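Local coordinates for aspartate aminotransferase (Thermotoga maritima, PDB 1O4S), which catalyses the reversible transfer of an amino group from L-aspartate to 2-oxoglutarate, giving oxaloacetate and L-glutamate, with pyridoxal 5'-phosphate as cofactor, at residues B[114-119]-B[269-274]; B[304-309]-B[320-325]. One frame throughout, in Å; residues are numbered along the deposited sequence.

Contact 1: residues B[114-119]-B[269-274]; sequences LFNAFM and SKIQSH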
loop_
_atom_site.group_PDB
_atom_site.type_symbol
_atom_site.label_atom_id
_atom_site.label_comp_id
_atom_site.label_asym_id
_atom_site.label_seq_id
_atom_site.Cartn_x
_atom_site.Cartn_y
_atom_site.Cartn_z
ATOM N N LEU B 114 -2.415 -8.994 -4.969
ATOM C CA LEU B 114 -2.400 -9.129 -6.417
ATOM C C LEU B 114 -1.271 -8.276 -7.028
ATOM O O LEU B 114 -0.479 -8.753 -7.801
ATOM C CB LEU B 114 -3.768 -8.743 -7.002
ATOM C CG LEU B 114 -4.943 -9.725 -6.729
ATOM C CD1 LEU B 114 -6.367 -9.071 -6.608
ATOM C CD2 LEU B 114 -4.967 -10.862 -7.821
ATOM N N PHE B 115 -1.201 -7.003 -6.666
ATOM C CA PHE B 115 -0.195 -6.126 -7.211
ATOM C C PHE B 115 1.225 -6.646 -6.936
ATOM O O PHE B 115 2.078 -6.675 -7.838
ATOM C CB PHE B 115 -0.361 -4.721 -6.644
ATOM C CG PHE B 115 0.663 -3.764 -7.144
ATOM C CD1 PHE B 115 1.610 -3.227 -6.292
ATOM C CD2 PHE B 115 0.693 -3.401 -8.484
ATOM C CE1 PHE B 115 2.600 -2.353 -6.766
ATOM C CE2 PHE B 115 1.693 -2.534 -8.954
ATOM C CZ PHE B 115 2.628 -2.000 -8.078
ATOM N N ASN B 116 1.455 -7.062 -5.697
ATOM C CA ASN B 116 2.740 -7.639 -5.288
ATOM C C ASN B 116 3.121 -8.884 -6.089
ATOM O O ASN B 116 4.289 -9.053 -6.409
ATOM C CB ASN B 116 2.784 -8.001 -3.803
ATOM C CG ASN B 116 2.783 -6.799 -2.870
ATOM O OD1 ASN B 116 2.942 -5.637 -3.273
ATOM N ND2 ASN B 116 2.623 -7.095 -1.590
ATOM N N ALA B 117 2.137 -9.730 -6.413
ATOM C CA ALA B 117 2.345 -10.916 -7.260
ATOM C C ALA B 117 2.847 -10.541 -8.655
ATOM O O ALA B 117 3.832 -11.106 -9.170
ATOM C CB ALA B 117 1.047 -11.754 -7.363
ATOM N N PHE B 118 2.172 -9.574 -9.265
ATOM C CA PHE B 118 2.563 -9.120 -10.590
ATOM C C PHE B 118 3.952 -8.487 -10.555
ATOM O O PHE B 118 4.754 -8.736 -11.427
ATOM C CB PHE B 118 1.524 -8.154 -11.127
ATOM C CG PHE B 118 0.161 -8.796 -11.337
ATOM C CD1 PHE B 118 0.048 -10.039 -11.961
ATOM C CD2 PHE B 118 -1.003 -8.139 -10.947
ATOM C CE1 PHE B 118 -1.199 -10.610 -12.174
ATOM C CE2 PHE B 118 -2.247 -8.694 -11.174
ATOM C CZ PHE B 118 -2.345 -9.931 -11.769
ATOM N N MET B 119 4.229 -7.666 -9.543
ATOM C CA MET B 119 5.529 -7.012 -9.430
ATOM C C MET B 119 6.647 -8.064 -9.164
ATOM O O MET B 119 7.800 -7.911 -9.619
ATOM C CB MET B 119 5.513 -5.997 -8.278
ATOM C CG MET B 119 4.708 -4.762 -8.490
ATOM S SD MET B 119 5.394 -3.689 -9.796
ATOM C CE MET B 119 6.751 -2.975 -8.984
ATOM N N SER B 269 7.431 -10.371 -0.254
ATOM C CA SER B 269 7.710 -9.716 1.007
ATOM C C SER B 269 8.654 -8.507 0.834
ATOM O O SER B 269 8.518 -7.491 1.505
ATOM C CB SER B 269 8.189 -10.776 2.042
ATOM O OG SER B 269 7.127 -11.704 2.044
ATOM N N LYS B 270 9.593 -8.620 -0.091
ATOM C CA LYS B 270 10.450 -7.514 -0.467
ATOM C C LYS B 270 9.644 -6.384 -1.091
ATOM O O LYS B 270 9.821 -5.277 -0.703
ATOM C CB LYS B 270 11.546 -7.981 -1.429
ATOM C CG LYS B 270 12.594 -8.844 -0.773
ATOM C CD LYS B 270 13.596 -9.354 -1.818
ATOM C CE LYS B 270 14.553 -10.384 -1.218
ATOM N NZ LYS B 270 15.040 -11.370 -2.241
ATOM N N ILE B 271 8.735 -6.684 -2.016
ATOM C CA ILE B 271 7.850 -5.672 -2.575
ATOM C C ILE B 271 7.078 -4.955 -1.440
ATOM O O ILE B 271 7.034 -3.731 -1.393
ATOM C CB ILE B 271 6.816 -6.252 -3.602
ATOM C CG1 ILE B 271 7.466 -7.091 -4.722
ATOM C CG2 ILE B 271 6.014 -5.096 -4.253
ATOM C CD1 ILE B 271 8.447 -6.336 -5.530
ATOM N N GLN B 272 6.461 -5.746 -0.556
ATOM C CA GLN B 272 5.608 -5.246 0.523
ATOM C C GLN B 272 6.411 -4.312 1.377
ATOM O O GLN B 272 5.983 -3.210 1.700
ATOM C CB GLN B 272 5.057 -6.413 1.377
ATOM C CG GLN B 272 4.064 -6.011 2.502
ATOM C CD GLN B 272 2.728 -5.535 1.994
ATOM O OE1 GLN B 272 2.285 -5.946 0.943
ATOM N NE2 GLN B 272 2.064 -4.708 2.770
ATOM N N SER B 273 7.625 -4.748 1.681
ATOM C CA SER B 273 8.478 -4.046 2.601
ATOM C C SER B 273 8.884 -2.649 2.078
ATOM O O SER B 273 8.906 -1.667 2.845
ATOM C CB SER B 273 9.727 -4.887 2.878
ATOM O OG SER B 273 10.619 -4.170 3.666
ATOM N N HIS B 274 9.224 -2.558 0.792
ATOM C CA HIS B 274 9.739 -1.315 0.262
ATOM C C HIS B 274 8.648 -0.361 -0.207
ATOM O O HIS B 274 8.925 0.824 -0.382
ATOM C CB HIS B 274 10.727 -1.597 -0.862
ATOM C CG HIS B 274 11.941 -2.334 -0.404
ATOM N ND1 HIS B 274 12.777 -1.832 0.569
ATOM C CD2 HIS B 274 12.448 -3.537 -0.761
ATOM C CE1 HIS B 274 13.750 -2.694 0.796
ATOM N NE2 HIS B 274 13.561 -3.746 0.016
#

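Contact 2: residues B[304-309]-B[320-325]; sequences ERKNFV and FVEPEG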
loop_
_atom_site.group_PDB
_atom_site.type_symbol
_atom_site.label_atom_id
_atom_site.label_comp_id
_atom_site.label_asym_id
_atom_site.label_seq_id
_atom_site.Cartn_x
_atom_site.Cartn_y
_atom_site.Cartn_z
ATOM N N GLU B 304 -29.969 -16.208 0.443
ATOM C CA GLU B 304 -31.381 -15.988 0.277
ATOM C C GLU B 304 -31.710 -14.740 -0.550
ATOM O O GLU B 304 -32.745 -14.713 -1.231
ATOM C CB GLU B 304 -32.103 -16.062 1.625
ATOM C CG GLU B 304 -32.355 -14.785 2.370
ATOM C CD GLU B 304 -33.282 -15.030 3.552
ATOM O OE1 GLU B 304 -33.372 -16.231 3.977
ATOM O OE2 GLU B 304 -33.910 -14.040 4.052
ATOM N N ARG B 305 -30.831 -13.743 -0.536
ATOM C CA ARG B 305 -30.939 -12.610 -1.456
ATOM C C ARG B 305 -30.680 -13.055 -2.906
ATOM O O ARG B 305 -31.345 -12.601 -3.836
ATOM C CB ARG B 305 -29.918 -11.511 -1.100
ATOM C CG ARG B 305 -30.175 -10.776 0.229
ATOM C CD ARG B 305 -28.998 -10.066 0.701
ATOM N NE ARG B 305 -29.231 -9.227 1.877
ATOM C CZ ARG B 305 -28.309 -8.427 2.377
ATOM N NH1 ARG B 305 -27.109 -8.377 1.805
ATOM N NH2 ARG B 305 -28.573 -7.664 3.433
ATOM N N LYS B 306 -29.695 -13.931 -3.073
ATOM C CA LYS B 306 -29.334 -14.497 -4.357
ATOM C C LYS B 306 -30.542 -15.243 -4.889
ATOM O O LYS B 306 -30.976 -14.983 -5.994
ATOM C CB LYS B 306 -28.113 -15.421 -4.207
ATOM C CG LYS B 306 -27.581 -16.061 -5.525
ATOM C CD LYS B 306 -28.314 -17.351 -5.953
ATOM C CE LYS B 306 -28.065 -18.526 -4.999
ATOM N NZ LYS B 306 -28.688 -19.836 -5.483
ATOM N N ASN B 307 -31.106 -16.149 -4.100
ATOM C CA ASN B 307 -32.305 -16.888 -4.527
ATOM C C ASN B 307 -33.452 -15.970 -4.915
ATOM O O ASN B 307 -34.167 -16.248 -5.864
ATOM C CB ASN B 307 -32.805 -17.829 -3.433
ATOM C CG ASN B 307 -31.918 -19.025 -3.244
ATOM O OD1 ASN B 307 -31.178 -19.410 -4.151
ATOM N ND2 ASN B 307 -31.972 -19.625 -2.056
ATOM N N PHE B 308 -33.632 -14.881 -4.177
ATOM C CA PHE B 308 -34.727 -13.954 -4.441
ATOM C C PHE B 308 -34.547 -13.164 -5.727
ATOM O O PHE B 308 -35.504 -12.933 -6.458
ATOM C CB PHE B 308 -34.898 -12.960 -3.283
ATOM C CG PHE B 308 -35.874 -11.852 -3.590
ATOM C CD1 PHE B 308 -37.245 -12.107 -3.610
ATOM C CD2 PHE B 308 -35.423 -10.575 -3.915
ATOM C CE1 PHE B 308 -38.146 -11.100 -3.932
ATOM C CE2 PHE B 308 -36.319 -9.562 -4.222
ATOM C CZ PHE B 308 -37.681 -9.826 -4.238
ATOM N N VAL B 309 -33.336 -12.702 -5.984
ATOM C CA VAL B 309 -33.081 -11.906 -7.176
ATOM C C VAL B 309 -33.126 -12.801 -8.421
ATOM O O VAL B 309 -33.626 -12.394 -9.468
ATOM C CB VAL B 309 -31.744 -11.097 -7.104
ATOM C CG1 VAL B 309 -30.512 -12.004 -6.891
ATOM C CG2 VAL B 309 -31.541 -10.273 -8.394
ATOM N N PHE B 320 -29.410 -14.408 -17.838
ATOM C CA PHE B 320 -28.198 -14.393 -17.022
ATOM C C PHE B 320 -27.815 -15.821 -16.629
ATOM O O PHE B 320 -28.631 -16.739 -16.708
ATOM C CB PHE B 320 -28.409 -13.556 -15.737
ATOM C CG PHE B 320 -29.504 -14.093 -14.853
ATOM C CD1 PHE B 320 -29.214 -15.012 -13.849
ATOM C CD2 PHE B 320 -30.835 -13.738 -15.071
ATOM C CE1 PHE B 320 -30.211 -15.536 -13.064
ATOM C CE2 PHE B 320 -31.850 -14.255 -14.272
ATOM C CZ PHE B 320 -31.536 -15.155 -13.263
ATOM N N VAL B 321 -26.576 -15.971 -16.170
ATOM C CA VAL B 321 -26.091 -17.192 -15.543
ATOM C C VAL B 321 -26.309 -17.064 -14.020
ATOM O O VAL B 321 -25.961 -16.054 -13.406
ATOM C CB VAL B 321 -24.587 -17.413 -15.860
ATOM C CG1 VAL B 321 -24.091 -18.748 -15.297
ATOM C CG2 VAL B 321 -24.337 -17.362 -17.389
ATOM N N GLU B 322 -26.935 -18.073 -13.429
ATOM C CA GLU B 322 -27.248 -18.068 -12.018
ATOM C C GLU B 322 -25.931 -18.014 -11.249
ATOM O O GLU B 322 -25.105 -18.901 -11.413
ATOM C CB GLU B 322 -28.040 -19.332 -11.663
ATOM C CG GLU B 322 -28.534 -19.414 -10.220
ATOM C CD GLU B 322 -29.380 -20.663 -9.966
ATOM O OE1 GLU B 322 -30.024 -21.158 -10.918
ATOM O OE2 GLU B 322 -29.399 -21.158 -8.815
ATOM N N PRO B 323 -25.713 -16.987 -10.434
ATOM C CA PRO B 323 -24.455 -16.915 -9.682
ATOM C C PRO B 323 -24.364 -18.022 -8.626
ATOM O O PRO B 323 -25.369 -18.326 -7.984
ATOM C CB PRO B 323 -24.490 -15.514 -9.036
ATOM C CG PRO B 323 -25.869 -15.155 -8.954
ATOM C CD PRO B 323 -26.583 -15.831 -10.165
ATOM N N GLU B 324 -23.193 -18.642 -8.497
ATOM C CA GLU B 324 -22.939 -19.675 -7.498
ATOM C C GLU B 324 -22.116 -19.152 -6.332
ATOM O O GLU B 324 -21.864 -19.873 -5.366
ATOM C CB GLU B 324 -22.251 -20.868 -8.164
ATOM C CG GLU B 324 -23.225 -21.720 -9.003
ATOM C CD GLU B 324 -22.641 -23.054 -9.488
ATOM O OE1 GLU B 324 -21.865 -23.072 -10.462
ATOM O OE2 GLU B 324 -22.988 -24.107 -8.918
ATOM N N GLY B 325 -21.687 -17.905 -6.438
ATOM C CA GLY B 325 -20.872 -17.270 -5.419
ATOM C C GLY B 325 -20.735 -15.768 -5.619
ATOM O O GLY B 325 -21.258 -15.230 -6.608
HETATM O O HOH W 1 -26.525 -20.512 -6.978
#

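Contact 1: residues B[114-119]-B[269-274]
Gln272 sends CG anti to its own backbone N (chi1 -176°) and then bends at chi2, a path that carries its amide oxygen across to Asn116, whose CG lies beside its own backbone N and anti to the carbonyl carbon. The contact joins two helices of the large, cofactor-binding domain of a fold-type I aminotransferase: 109-121, which opens with the pyridoxal phosphate pocket residues Gly109, Ala110 and Lys111, and 262-275. Their local axes come within 9.3 Å, and Asn116 and Ile271 form the nearest backbone pair, CA to CA 6.1 Å. Asn116 ND2 donates to Gln272 OE1 at 2.8 Å, with a moderately bent N-H...O angle of 145°. The acceptor lies in the amide plane of Asn116 and the donor in the carbonyl plane of Gln272, although the two amides are turned 72° apart. Gln272 NE2 bonds to Gln112 OE1 and Ser277 O, so both ends of this buried amide are held and its orientation is defined. Beside the polar link, Ile271 presses its CG2 methyl against Asn116 OD1 at 3.3 Å, the two side chains running past one another in opposite senses. Ile271 also packs on Ile18 of the second subunit. Met119 lays CG over one face of the Phe115 ring, toward its rim and 3.5 Å above the plane, while its CB meets Ile271 CD1 at 4.0 Å.

Contact 2: residues B[304-309]-B[320-325]
Neither the flat carboxylate of Glu322 nor the puckered ring of Pro323 is stacked on Lys306; each offers it a single atom. From the carboxylate this is OE2, whose 3.7 Å to Lys306 NZ makes a long salt bridge, the two side chains crossing at about a right angle. From the proline ring it is CG, 3.9 Å from Lys306 CG. The other flat group, the amide of Asn307, takes Lys306 NZ on OD1 at 2.9 Å, the donor tilted 23° from the carbonyl plane. Bends at chi2 (-84°) and chi3 (-68°) fold the lysine chain so that its methylenes pass Pro323, with CD 3.7 Å from Pro323 O, while the ammonium group reaches its polar partners. This is a helix-loop-strand connection of the small domain: helix 296-315 is packed against the loop that leads into strand 328-332, and Val309, Phe320 and Pro323 all touch Leu329 on that strand. Beyond Pro323, Glu324 makes backbone hydrogen bonds with Gly188 and Tyr221. A bridging water accepts from Lys306 NZ at 2.7 Å and donates to Pro323 O at 2.7 Å, and its further bond to Glu322 OE2, at 3.5 Å, is weak. An alanine in place of Lys306 would probably leave Glu322 without its distant counter-charge and the bridging water without its donor, and open a gap beside the Pro323 ring.

Overall arrangement
From the N terminus, the chain first enters contact 1 through helix 109-121 and closes it at helix 262-275, after 149 intervening residues that include six of the seven strands of the large-domain sheet; the seventh, 104-107, comes just before. Contact 2 opens only later, on helix 296-315, and closes after a mere ten residues, in the loop before strand 328-332. The two are therefore in series, neither nested nor crossed. The centres of contact 1 and contact 2 are about 35 Å apart, on opposite sides of the chain's centre. Contact 1 ties together large-domain helices beside the second subunit, whereas contact 2 is a local closure within the small domain that no other chain touches.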